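Ribosomal-protein-alanine acetyltransferase (Clostridium acetobutylicum, PDB 3DNS) is probably a GNAT-family, RimJ-like N-acetyltransferase that modifies the N-terminal alanine of a ribosomal protein, represented by its N-terminal domain. Local coordinates at residues 7-12 with 63-67; 85-91 with 119-125. All blocks are in the same frame, centred on the assembly; numbering follows the deposited sequence.

Contact 1 (7-12 with 63-67); sequences GKYTKI and YIKEI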
# COMPACT_ATOMS: atom_id res chain seq x y z
N GLY A 7 13.42 -0.69 -12.28
CA GLY A 7 14.27 -1.70 -11.74
C GLY A 7 13.68 -3.00 -12.19
O GLY A 7 12.74 -2.99 -12.94
N LYS A 8 14.21 -4.11 -11.71
CA LYS A 8 13.74 -5.45 -12.11
C LYS A 8 12.32 -5.67 -11.65
O LYS A 8 11.47 -6.14 -12.41
CB LYS A 8 14.66 -6.53 -11.55
CG LYS A 8 14.24 -7.98 -11.88
CD LYS A 8 15.43 -8.99 -11.71
CE LYS A 8 15.06 -10.43 -12.12
NZ LYS A 8 16.24 -11.30 -12.56
N TYR A 9 12.03 -5.31 -10.40
CA TYR A 9 10.66 -5.51 -9.90
C TYR A 9 9.88 -4.27 -9.54
O TYR A 9 8.74 -4.35 -9.14
CB TYR A 9 10.69 -6.44 -8.70
CG TYR A 9 11.10 -7.83 -9.10
CD1 TYR A 9 10.35 -8.55 -10.00
CD2 TYR A 9 12.27 -8.40 -8.61
CE1 TYR A 9 10.75 -9.85 -10.39
CE2 TYR A 9 12.66 -9.66 -9.01
CZ TYR A 9 11.90 -10.36 -9.88
OH TYR A 9 12.29 -11.59 -10.26
N THR A 10 10.49 -3.11 -9.66
CA THR A 10 9.83 -1.90 -9.19
C THR A 10 9.88 -0.80 -10.24
O THR A 10 10.61 -0.88 -11.21
CB THR A 10 10.46 -1.43 -7.80
OG1 THR A 10 11.88 -1.23 -7.94
CG2 THR A 10 10.21 -2.49 -6.70
N LYS A 11 9.06 0.23 -10.01
CA LYS A 11 9.01 1.44 -10.83
C LYS A 11 8.89 2.68 -9.92
O LYS A 11 8.21 2.64 -8.89
CB LYS A 11 7.81 1.37 -11.80
CG LYS A 11 7.79 0.08 -12.62
CD LYS A 11 6.59 0.02 -13.65
CE LYS A 11 6.82 -1.08 -14.71
NZ LYS A 11 5.64 -1.36 -15.63
N ILE A 12 9.59 3.75 -10.30
CA ILE A 12 9.48 5.02 -9.58
C ILE A 12 9.08 6.08 -10.64
O ILE A 12 9.75 6.23 -11.68
CB ILE A 12 10.80 5.40 -8.91
CG1 ILE A 12 11.25 4.34 -7.89
CG2 ILE A 12 10.67 6.80 -8.26
CD1 ILE A 12 12.67 4.58 -7.37
N TYR A 63 12.85 -5.71 -2.17
CA TYR A 63 12.22 -4.65 -2.99
C TYR A 63 12.67 -3.29 -2.53
O TYR A 63 13.04 -2.44 -3.32
CB TYR A 63 10.68 -4.76 -2.97
CG TYR A 63 10.13 -5.69 -4.04
CD1 TYR A 63 10.57 -7.01 -4.16
CD2 TYR A 63 9.16 -5.24 -4.95
CE1 TYR A 63 10.03 -7.89 -5.17
CE2 TYR A 63 8.63 -6.08 -5.93
CZ TYR A 63 9.07 -7.40 -6.04
OH TYR A 63 8.51 -8.17 -7.03
N ILE A 64 12.67 -3.08 -1.22
CA ILE A 64 13.18 -1.83 -0.65
C ILE A 64 14.61 -1.56 -1.09
O ILE A 64 14.93 -0.45 -1.47
CB ILE A 64 13.05 -1.84 0.86
CG1 ILE A 64 11.57 -2.02 1.29
CG2 ILE A 64 13.59 -0.55 1.48
CD1 ILE A 64 10.65 -1.25 0.43
N LYS A 65 15.46 -2.58 -1.00
CA LYS A 65 16.84 -2.50 -1.47
C LYS A 65 16.90 -2.05 -2.93
O LYS A 65 17.78 -1.24 -3.30
CB LYS A 65 17.60 -3.84 -1.33
CG LYS A 65 18.27 -4.03 0.01
CD LYS A 65 19.08 -5.34 0.11
CE LYS A 65 18.41 -6.40 0.99
NZ LYS A 65 19.40 -7.44 1.49
N GLU A 66 16.03 -2.62 -3.75
CA GLU A 66 15.99 -2.24 -5.16
C GLU A 66 15.56 -0.79 -5.31
O GLU A 66 16.15 -0.01 -6.08
CB GLU A 66 15.06 -3.16 -5.95
CG GLU A 66 14.91 -2.75 -7.41
CD GLU A 66 14.13 -3.77 -8.21
OE1 GLU A 66 14.57 -4.91 -8.32
OE2 GLU A 66 13.07 -3.43 -8.73
N ILE A 67 14.54 -0.38 -4.57
CA ILE A 67 14.03 0.98 -4.73
C ILE A 67 15.16 1.98 -4.41
O ILE A 67 15.43 2.91 -5.14
CB ILE A 67 12.76 1.19 -3.82
CG1 ILE A 67 11.60 0.32 -4.32
CG2 ILE A 67 12.35 2.69 -3.71
CD1 ILE A 67 10.51 0.02 -3.26

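Contact 2 (85-91 with 119-125); sequences NIIVDEE and KDEFLFG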
# COMPACT_ATOMS: atom_id res chain seq x y z
N ASN A 85 20.19 12.33 1.95
CA ASN A 85 19.55 11.89 3.20
C ASN A 85 18.11 11.39 2.99
O ASN A 85 17.38 11.89 2.18
CB ASN A 85 19.51 13.00 4.24
CG ASN A 85 20.82 13.16 4.91
OD1 ASN A 85 21.77 13.68 4.31
ND2 ASN A 85 20.92 12.65 6.15
N ILE A 86 17.75 10.38 3.77
CA ILE A 86 16.46 9.67 3.69
C ILE A 86 15.85 9.64 5.11
O ILE A 86 16.48 9.25 6.09
CB ILE A 86 16.58 8.27 3.18
CG1 ILE A 86 17.46 8.25 1.91
CG2 ILE A 86 15.13 7.74 2.94
CD1 ILE A 86 17.62 6.84 1.10
N ILE A 87 14.62 10.14 5.18
CA ILE A 87 13.78 10.14 6.37
C ILE A 87 12.75 9.05 6.15
O ILE A 87 12.01 9.06 5.15
CB ILE A 87 13.01 11.47 6.48
CG1 ILE A 87 13.96 12.68 6.48
CG2 ILE A 87 12.11 11.44 7.72
CD1 ILE A 87 13.29 14.00 6.43
N VAL A 88 12.68 8.13 7.10
CA VAL A 88 11.73 7.01 7.08
C VAL A 88 11.18 6.76 8.47
O VAL A 88 11.87 6.93 9.49
CB VAL A 88 12.35 5.67 6.60
CG1 VAL A 88 12.64 5.69 5.16
CG2 VAL A 88 13.61 5.32 7.36
N ASP A 89 9.92 6.38 8.51
CA ASP A 89 9.24 5.93 9.72
C ASP A 89 10.03 4.77 10.26
O ASP A 89 10.53 3.95 9.49
CB ASP A 89 7.80 5.54 9.34
CG ASP A 89 7.03 4.93 10.44
OD1 ASP A 89 7.67 4.33 11.33
OD2 ASP A 89 5.79 5.06 10.42
N GLU A 90 10.17 4.70 11.59
CA GLU A 90 10.97 3.68 12.17
C GLU A 90 10.37 2.28 11.98
O GLU A 90 11.09 1.30 12.12
CB GLU A 90 11.22 3.94 13.67
CG GLU A 90 12.26 5.03 13.95
CD GLU A 90 12.71 5.04 15.37
OE1 GLU A 90 12.37 4.11 16.14
OE2 GLU A 90 13.42 5.98 15.74
N GLU A 91 9.09 2.20 11.62
CA GLU A 91 8.50 0.90 11.23
C GLU A 91 9.08 0.26 10.01
O GLU A 91 8.95 -0.94 9.85
CB GLU A 91 7.00 1.04 11.01
CG GLU A 91 6.30 1.23 12.33
CD GLU A 91 4.84 0.92 12.26
OE1 GLU A 91 4.25 0.96 11.15
OE2 GLU A 91 4.28 0.63 13.34
N LYS A 119 5.08 8.93 16.58
CA LYS A 119 6.11 7.97 16.25
C LYS A 119 7.39 8.69 15.78
O LYS A 119 7.38 9.90 15.44
CB LYS A 119 5.60 7.00 15.19
CG LYS A 119 4.61 5.91 15.70
CD LYS A 119 3.78 5.27 14.53
CE LYS A 119 4.58 5.04 13.27
NZ LYS A 119 3.93 4.24 12.14
N ASP A 120 8.49 7.94 15.77
CA ASP A 120 9.80 8.48 15.44
C ASP A 120 10.11 8.19 13.97
O ASP A 120 9.51 7.27 13.38
CB ASP A 120 10.87 7.84 16.33
CG ASP A 120 10.67 8.11 17.82
OD1 ASP A 120 9.93 9.06 18.24
OD2 ASP A 120 11.35 7.38 18.59
N GLU A 121 11.02 8.99 13.41
CA GLU A 121 11.66 8.72 12.13
C GLU A 121 13.19 8.58 12.21
O GLU A 121 13.90 9.32 12.94
CB GLU A 121 11.30 9.84 11.15
CG GLU A 121 9.87 9.81 10.69
CD GLU A 121 9.53 10.89 9.69
OE1 GLU A 121 9.65 12.09 10.08
OE2 GLU A 121 9.13 10.54 8.54
N PHE A 122 13.72 7.65 11.43
CA PHE A 122 15.16 7.54 11.20
C PHE A 122 15.63 8.46 10.17
O PHE A 122 14.91 8.71 9.19
CB PHE A 122 15.56 6.15 10.73
CG PHE A 122 15.44 5.11 11.77
CD1 PHE A 122 16.13 5.25 12.99
CD2 PHE A 122 14.73 3.98 11.53
CE1 PHE A 122 16.05 4.25 13.96
CE2 PHE A 122 14.66 3.00 12.47
CZ PHE A 122 15.30 3.13 13.70
N LEU A 123 16.87 8.95 10.36
CA LEU A 123 17.54 9.74 9.34
C LEU A 123 18.75 8.95 8.89
O LEU A 123 19.67 8.71 9.67
CB LEU A 123 17.92 11.15 9.88
CG LEU A 123 18.58 12.14 8.89
CD1 LEU A 123 17.58 12.58 7.78
CD2 LEU A 123 19.22 13.40 9.62
N PHE A 124 18.73 8.53 7.62
CA PHE A 124 19.86 7.82 6.99
C PHE A 124 20.64 8.71 6.03
O PHE A 124 20.06 9.54 5.39
CB PHE A 124 19.35 6.62 6.23
CG PHE A 124 18.85 5.56 7.10
CD1 PHE A 124 19.73 4.69 7.69
CD2 PHE A 124 17.51 5.36 7.28
CE1 PHE A 124 19.27 3.68 8.52
CE2 PHE A 124 17.05 4.33 8.11
CZ PHE A 124 17.93 3.51 8.73
N GLY A 125 21.94 8.50 5.86
CA GLY A 125 22.66 9.31 4.89
C GLY A 125 23.65 8.50 4.08
O GLY A 125 24.13 7.45 4.54

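Contact 1 (7-12 with 63-67)
Glu66 leaves its helix with CG anti to the backbone N (chi1 176°) and runs on extended through chi2, which carries its carboxylate straight into the turn formed by Gly7 to Thr10. Thr10 answers from the other direction: with chi1 at 56° its hydroxyl sits between backbone N and carbonyl carbon and meets Glu66, while CG2 is left to pack on the helix. One carboxylate oxygen takes most of the load. OG1 of Thr10 donates to Glu66 OE2 over 2.6 Å on the anti lone pair, and the backbone N of Tyr9 reaches the syn lone pair of OE2 at 2.7 Å. A weak bond from Tyr9 N to OE1 and another from Thr10 N to OE2 add to this grip, which fixes the turn against the helix. Beside it, CG2 of Thr10 lies 3.4 Å from CD2 of Tyr63, and CB of Tyr9 rests 3.2 Å from OH of Tyr63. The tyrosine ring planes differ by only 15°, yet the lateral offset leaves little stacking between them. Deeper down, Ile12 CD1 approaches Ile67 CG2 at 4.1 Å, and Ile24 and Ile32 of the adjoining strands also pack on Ile67. Tyr63 in addition touches Tyr28 of the second subunit. The arrangement is that of a helix laid over the N-terminal strands of the mixed sheet of a GNAT acetyltransferase fold.

Contact 2 (85-91 with 119-125)
Val88 and Phe124 meet on the closely packed face of this strand pair, where CG2 of Val88 lies in the plane of the Phe124 ring, 3.7 Å from CE2 at its edge. Ile86 and Phe122 project to the same side; Phe97 stacks on Phe124, and Phe104 meets Phe122 edge-to-face. On the reverse face CG1 of Ile87 packs against Leu123 CD1 at 3.8 Å, while CG2 of Ile87 touches the carboxylate of Glu121, whose side chain diverges from Asp89 and is held by Arg50 and Ser111. Between the faces runs an antiparallel pairing of strands 83-89 and 117-127 in the C-terminal half of the mixed GNAT sheet: Ile86 pairs with Phe124 and Val88 with Phe122, each through two backbone bonds. Strand 83-89 ends at Asp89, Glu90 N still holds Asp120 O at 3.2 Å, and only beyond it do the chains part; here the contact is more polar and open to solvent. Asp89 OD1 accepts from Glu91 N, an Asx turn, and its OD2 offers the syn lone pair to Lys119 NZ at 2.7 Å. Lys119, bent at chi3 (40°), also forms a longer salt bridge to Glu91 OE1, 3.4 Å from NZ; Glu114 is a further salt-bridge partner of the amine. The Glu90 side chain lies across Phe122, CG 3.5 Å from the ring centroid in a CH-pi contact and the carboxylate stacked 9° from the ring plane.

Both contacts reach the same mixed sheet from different ends of its strand order. Contact 1 joins strand 10-14, near one edge, to helix 61-78; contact 2 pairs strand 83-89 with 117-127 near the other. They lie on opposite sides of the chain's centre, their centres 19 Å apart and their nearest atoms about 7 Å apart, without touching. The chain completes contact 1 before contact 2 opens, and helix 61-78 is followed by strand 83-89. The same helix also bridges them in space: Val70 and Phe71 touch Ile12 of contact 1, whereas Leu68 and Met72 pack on Ile86 of contact 2.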